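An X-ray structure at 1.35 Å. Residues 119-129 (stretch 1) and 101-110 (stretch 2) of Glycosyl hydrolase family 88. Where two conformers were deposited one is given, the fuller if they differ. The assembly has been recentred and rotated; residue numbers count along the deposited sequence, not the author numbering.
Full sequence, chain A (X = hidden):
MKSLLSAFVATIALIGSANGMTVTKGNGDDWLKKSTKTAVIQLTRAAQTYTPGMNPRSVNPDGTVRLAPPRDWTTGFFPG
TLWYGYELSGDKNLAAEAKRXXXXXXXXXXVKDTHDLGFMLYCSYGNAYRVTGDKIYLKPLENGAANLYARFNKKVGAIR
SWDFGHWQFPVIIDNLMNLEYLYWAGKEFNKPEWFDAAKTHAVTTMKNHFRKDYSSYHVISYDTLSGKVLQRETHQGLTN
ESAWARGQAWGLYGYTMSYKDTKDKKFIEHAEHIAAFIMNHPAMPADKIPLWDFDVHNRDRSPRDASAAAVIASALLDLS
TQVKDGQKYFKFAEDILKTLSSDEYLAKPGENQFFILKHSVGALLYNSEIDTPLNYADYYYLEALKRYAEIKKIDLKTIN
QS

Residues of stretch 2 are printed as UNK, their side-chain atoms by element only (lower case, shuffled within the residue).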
# COMPACT_ATOMS: atom_id res chain seq x y z
N PHE A 119 -5.32 -4.22 4.18
CA PHE A 119 -5.11 -4.40 2.75
C PHE A 119 -6.27 -5.20 2.12
O PHE A 119 -6.67 -4.92 0.99
CB PHE A 119 -3.82 -5.18 2.51
CG PHE A 119 -2.55 -4.42 2.82
CD1 PHE A 119 -2.28 -3.17 2.27
CD2 PHE A 119 -1.58 -5.01 3.62
CE1 PHE A 119 -1.03 -2.53 2.50
CE2 PHE A 119 -0.35 -4.39 3.87
CZ PHE A 119 -0.08 -3.16 3.30
N MET A 120 -6.76 -6.22 2.83
CA MET A 120 -7.72 -7.15 2.24
C MET A 120 -9.15 -6.63 2.22
O MET A 120 -9.79 -6.67 1.17
CB MET A 120 -7.67 -8.48 3.00
CG MET A 120 -6.30 -9.16 2.88
SD MET A 120 -6.00 -10.44 4.12
CE MET A 120 -6.92 -11.75 3.39
N LEU A 121 -9.64 -6.16 3.37
CA LEU A 121 -11.01 -5.62 3.47
C LEU A 121 -11.08 -4.12 3.30
O LEU A 121 -12.00 -3.61 2.68
CB LEU A 121 -11.62 -5.96 4.83
CG LEU A 121 -12.08 -7.40 4.99
CD1 LEU A 121 -12.42 -7.68 6.45
CD2 LEU A 121 -13.32 -7.64 4.15
N TYR A 122 -10.16 -3.37 3.90
CA TYR A 122 -10.31 -1.93 3.80
C TYR A 122 -10.04 -1.41 2.36
O TYR A 122 -10.72 -0.48 1.90
CB TYR A 122 -9.48 -1.19 4.85
CG TYR A 122 -9.91 0.25 5.02
CD1 TYR A 122 -11.18 0.56 5.53
CD2 TYR A 122 -9.06 1.30 4.67
CE1 TYR A 122 -11.58 1.89 5.67
CE2 TYR A 122 -9.44 2.63 4.79
CZ TYR A 122 -10.71 2.92 5.32
OH TYR A 122 -11.13 4.23 5.48
N CYS A 123 -9.10 -2.00 1.62
CA CYS A 123 -8.92 -1.62 0.22
C CYS A 123 -10.10 -1.99 -0.67
O CYS A 123 -10.29 -1.37 -1.70
CB CYS A 123 -7.64 -2.23 -0.37
SG CYS A 123 -6.11 -1.69 0.43
N SER A 124 -10.87 -2.99 -0.27
CA SER A 124 -11.96 -3.47 -1.11
C SER A 124 -13.29 -2.91 -0.61
O SER A 124 -13.79 -1.91 -1.14
CB SER A 124 -11.94 -5.01 -1.18
OG SER A 124 -12.01 -5.58 0.11
N TYR A 125 -13.81 -3.52 0.46
CA TYR A 125 -15.03 -3.05 1.12
C TYR A 125 -14.91 -1.60 1.60
O TYR A 125 -15.89 -0.86 1.55
CB TYR A 125 -15.39 -3.93 2.32
CG TYR A 125 -16.10 -5.20 1.96
CD1 TYR A 125 -15.40 -6.30 1.45
CD2 TYR A 125 -17.48 -5.32 2.11
CE1 TYR A 125 -16.05 -7.46 1.11
CE2 TYR A 125 -18.13 -6.49 1.77
CZ TYR A 125 -17.42 -7.56 1.28
OH TYR A 125 -18.08 -8.73 0.95
N GLY A 126 -13.74 -1.20 2.10
CA GLY A 126 -13.60 0.15 2.62
C GLY A 126 -13.82 1.20 1.54
O GLY A 126 -14.59 2.16 1.71
N ASN A 127 -13.13 1.01 0.41
CA ASN A 127 -13.35 1.88 -0.73
C ASN A 127 -14.78 1.82 -1.24
O ASN A 127 -15.37 2.84 -1.58
CB ASN A 127 -12.35 1.56 -1.84
CG ASN A 127 -11.02 2.24 -1.63
OD1 ASN A 127 -10.97 3.44 -1.33
ND2 ASN A 127 -9.94 1.48 -1.71
N ALA A 128 -15.35 0.61 -1.28
CA ALA A 128 -16.71 0.41 -1.74
C ALA A 128 -17.68 1.26 -0.89
O ALA A 128 -18.55 1.94 -1.43
CB ALA A 128 -17.08 -1.04 -1.60
N TYR A 129 -17.53 1.20 0.43
CA TYR A 129 -18.45 1.91 1.30
C TYR A 129 -18.24 3.43 1.19
O TYR A 129 -19.22 4.19 1.20
CB TYR A 129 -18.30 1.46 2.74
CG TYR A 129 -19.39 2.01 3.63
CD1 TYR A 129 -20.73 1.65 3.42
CD2 TYR A 129 -19.09 2.90 4.65
CE1 TYR A 129 -21.75 2.16 4.21
CE2 TYR A 129 -20.11 3.41 5.46
CZ TYR A 129 -21.43 3.03 5.22
OH TYR A 129 -22.47 3.50 6.00
N UNK A 101 -16.42 -7.84 -7.68
CA UNK A 101 -15.14 -8.32 -7.16
C UNK A 101 -14.97 -8.05 -5.65
O UNK A 101 -14.25 -8.77 -4.96
c UNK A 101 -12.91 -9.54 -9.42
c UNK A 101 -14.51 -8.10 -10.44
c UNK A 101 -13.45 -9.83 -11.74
c UNK A 101 -13.97 -7.76 -7.99
c UNK A 101 -14.35 -8.78 -11.65
c UNK A 101 -12.73 -10.21 -10.63
c UNK A 101 -13.79 -8.47 -9.31
N UNK A 102 -15.64 -7.02 -5.14
CA UNK A 102 -15.63 -6.75 -3.70
C UNK A 102 -16.44 -7.79 -2.92
O UNK A 102 -15.95 -8.39 -1.96
c UNK A 102 -16.14 -5.32 -3.39
o UNK A 102 -15.23 -4.38 -3.97
c UNK A 102 -16.17 -5.06 -1.89
N UNK A 103 -17.67 -8.05 -3.36
CA UNK A 103 -18.58 -8.88 -2.57
C UNK A 103 -18.13 -10.33 -2.52
O UNK A 103 -18.54 -11.08 -1.63
c UNK A 103 -22.05 -7.34 -3.56
c UNK A 103 -20.03 -8.79 -3.06
c UNK A 103 -20.67 -7.41 -2.86
c UNK A 103 -20.82 -7.07 -1.36
N UNK A 104 -17.28 -10.74 -3.47
CA UNK A 104 -16.71 -12.08 -3.45
C UNK A 104 -15.74 -12.29 -2.29
O UNK A 104 -15.30 -13.41 -2.05
c UNK A 104 -16.01 -12.39 -4.77
N UNK A 105 -15.40 -11.21 -1.57
CA UNK A 105 -14.43 -11.29 -0.47
C UNK A 105 -15.09 -11.33 0.92
O UNK A 105 -14.44 -11.14 1.95
c UNK A 105 -12.56 -10.16 -1.82
c UNK A 105 -11.90 -11.54 -2.01
c UNK A 105 -13.44 -10.13 -0.56
c UNK A 105 -11.52 -9.04 -1.78
N UNK A 106 -16.40 -11.60 0.96
CA UNK A 106 -17.19 -11.59 2.18
C UNK A 106 -16.55 -12.41 3.30
O UNK A 106 -16.58 -11.99 4.46
c UNK A 106 -18.59 -12.12 1.85
o UNK A 106 -19.44 -13.23 3.77
o UNK A 106 -20.23 -11.23 3.33
c UNK A 106 -19.48 -12.20 3.06
N UNK A 107 -15.97 -13.56 2.96
CA UNK A 107 -15.43 -14.47 3.98
C UNK A 107 -14.29 -13.86 4.80
O UNK A 107 -14.00 -14.33 5.91
c UNK A 107 -14.95 -15.83 3.40
c UNK A 107 -16.13 -16.68 2.89
o UNK A 107 -14.01 -15.60 2.33
N UNK A 108 -13.64 -12.83 4.27
CA UNK A 108 -12.50 -12.24 4.97
C UNK A 108 -12.91 -11.61 6.31
O UNK A 108 -12.10 -11.45 7.20
c UNK A 108 -10.47 -10.77 4.80
c UNK A 108 -11.36 -11.94 2.78
c UNK A 108 -10.63 -11.02 1.83
c UNK A 108 -11.74 -11.26 4.09
N UNK A 109 -14.19 -11.30 6.46
CA UNK A 109 -14.67 -10.72 7.72
C UNK A 109 -14.58 -11.69 8.90
O UNK A 109 -14.83 -11.29 10.04
n UNK A 109 -19.03 -11.30 6.14
o UNK A 109 -19.12 -10.19 8.08
c UNK A 109 -18.51 -10.91 7.28
c UNK A 109 -16.11 -10.25 7.58
c UNK A 109 -17.12 -11.39 7.57
N UNK A 110 -14.24 -12.95 8.63
CA UNK A 110 -14.12 -13.96 9.70
C UNK A 110 -12.66 -14.33 9.97
O UNK A 110 -12.38 -15.17 10.81
c UNK A 110 -16.86 -15.11 7.74
c UNK A 110 -16.37 -14.90 9.02
c UNK A 110 -14.95 -15.20 9.35
c UNK A 110 -18.18 -14.85 7.43
c UNK A 110 -19.02 -14.36 8.41
c UNK A 110 -18.57 -14.15 9.70
c UNK A 110 -17.24 -14.42 10.00
o UNK A 110 -20.32 -14.09 8.12
O HOH W 1 -20.66 -9.24 1.64

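Position 101 carries one carbon and then a ring of six carbons with no heteroatom, and its CB, 7.6 Å from Ser124 CB, is the closest its side chain comes to stretch 1. That is phenylalanine, Phe101, buried, but out of reach of stretch 1. Position 102 has a single carbon bearing one oxygen and one carbon, the branched pattern of threonine. Its methyl lies over one face of the Tyr125 ring, 3.8 Å from the centroid and 17° off the normal, a CH-pi contact. This is Thr102; its CG2 also sits 4.1 Å from Ala128 CB and 3.8 Å from Ser124 C, while OG1 is hydrogen-bonded elsewhere in the structure.

Position 103 shows four carbons forked at the second, and its CA-to-CB bond points away, yet one terminal carbon returns to the Tyr125 ring. The fork identifies leucine: Leu103 CD2 lies 4.2 Å from Tyr125 CE2. Position 104 has one carbon, directed away and out of contact, so it is Ala104. Position 105 again has four carbons forked at the second, now with CB pointing toward the helix and a terminal carbon near Ser124 OG and Met120 O. It is Leu105, whose CD1 comes 4.0 Å from Ser124 OG and 4.2 Å from Met120 O. Those two oxygens are already paired, since Ser124 OG donates to Met120 O at 2.7 Å, so an apolar methyl can pack beside them.

Position 106 has two carbons, the second carrying two oxygens, and its CB lies 3.5 Å from Tyr125 OH: a carboxylate on a short stem, Asp106. A water joins the two side chains, donating to Asp106 OD2 at 2.6 Å and standing 2.7 Å from Tyr125 OH. Position 107 has one carbon with one oxygen and one carbon, pointing away into an exposed setting; it is Thr107. Position 108 has four carbons forked at the first, one arm two carbons long; it points toward the helix, and a branch carbon packs on Leu121 CG and Met120 CE. This is isoleucine, and Ile108 CG2 lies 3.7 Å from Leu121 CG and 3.9 Å from Met120 CE.

Position 109 has three carbons in a row, the last with one oxygen and one nitrogen, and its CA lies 4.0 Å from Leu121 CD1; hence Gln109. Gln109 NE2 donates to Asp106 O at 3.0 Å, holding its own segment together. Position 110 is one carbon, then a six-carbon ring bearing an oxygen: Tyr110, pointing away and touching a crystal neighbour.

The contact uses no direct hydrogen bond between the stretches; it buries 498 Å² chiefly by packing. Tyr125 is its hub, covered over 99 Å². Its ring lies along the turn from Leu103 to Asp106, with the Thr102 methyl on one face and the backbone of Leu105 at its edge, and its hydroxyl reaches the water held by Asp106. At the other end, Ile108 fits between Met120 and Leu121. The rule is economical: side chains of 102, 105 and 108, spaced three apart, meet the helix, while 104, 107 and 110 turn away.

Stretch 2 101-110: FTLALDTIQY
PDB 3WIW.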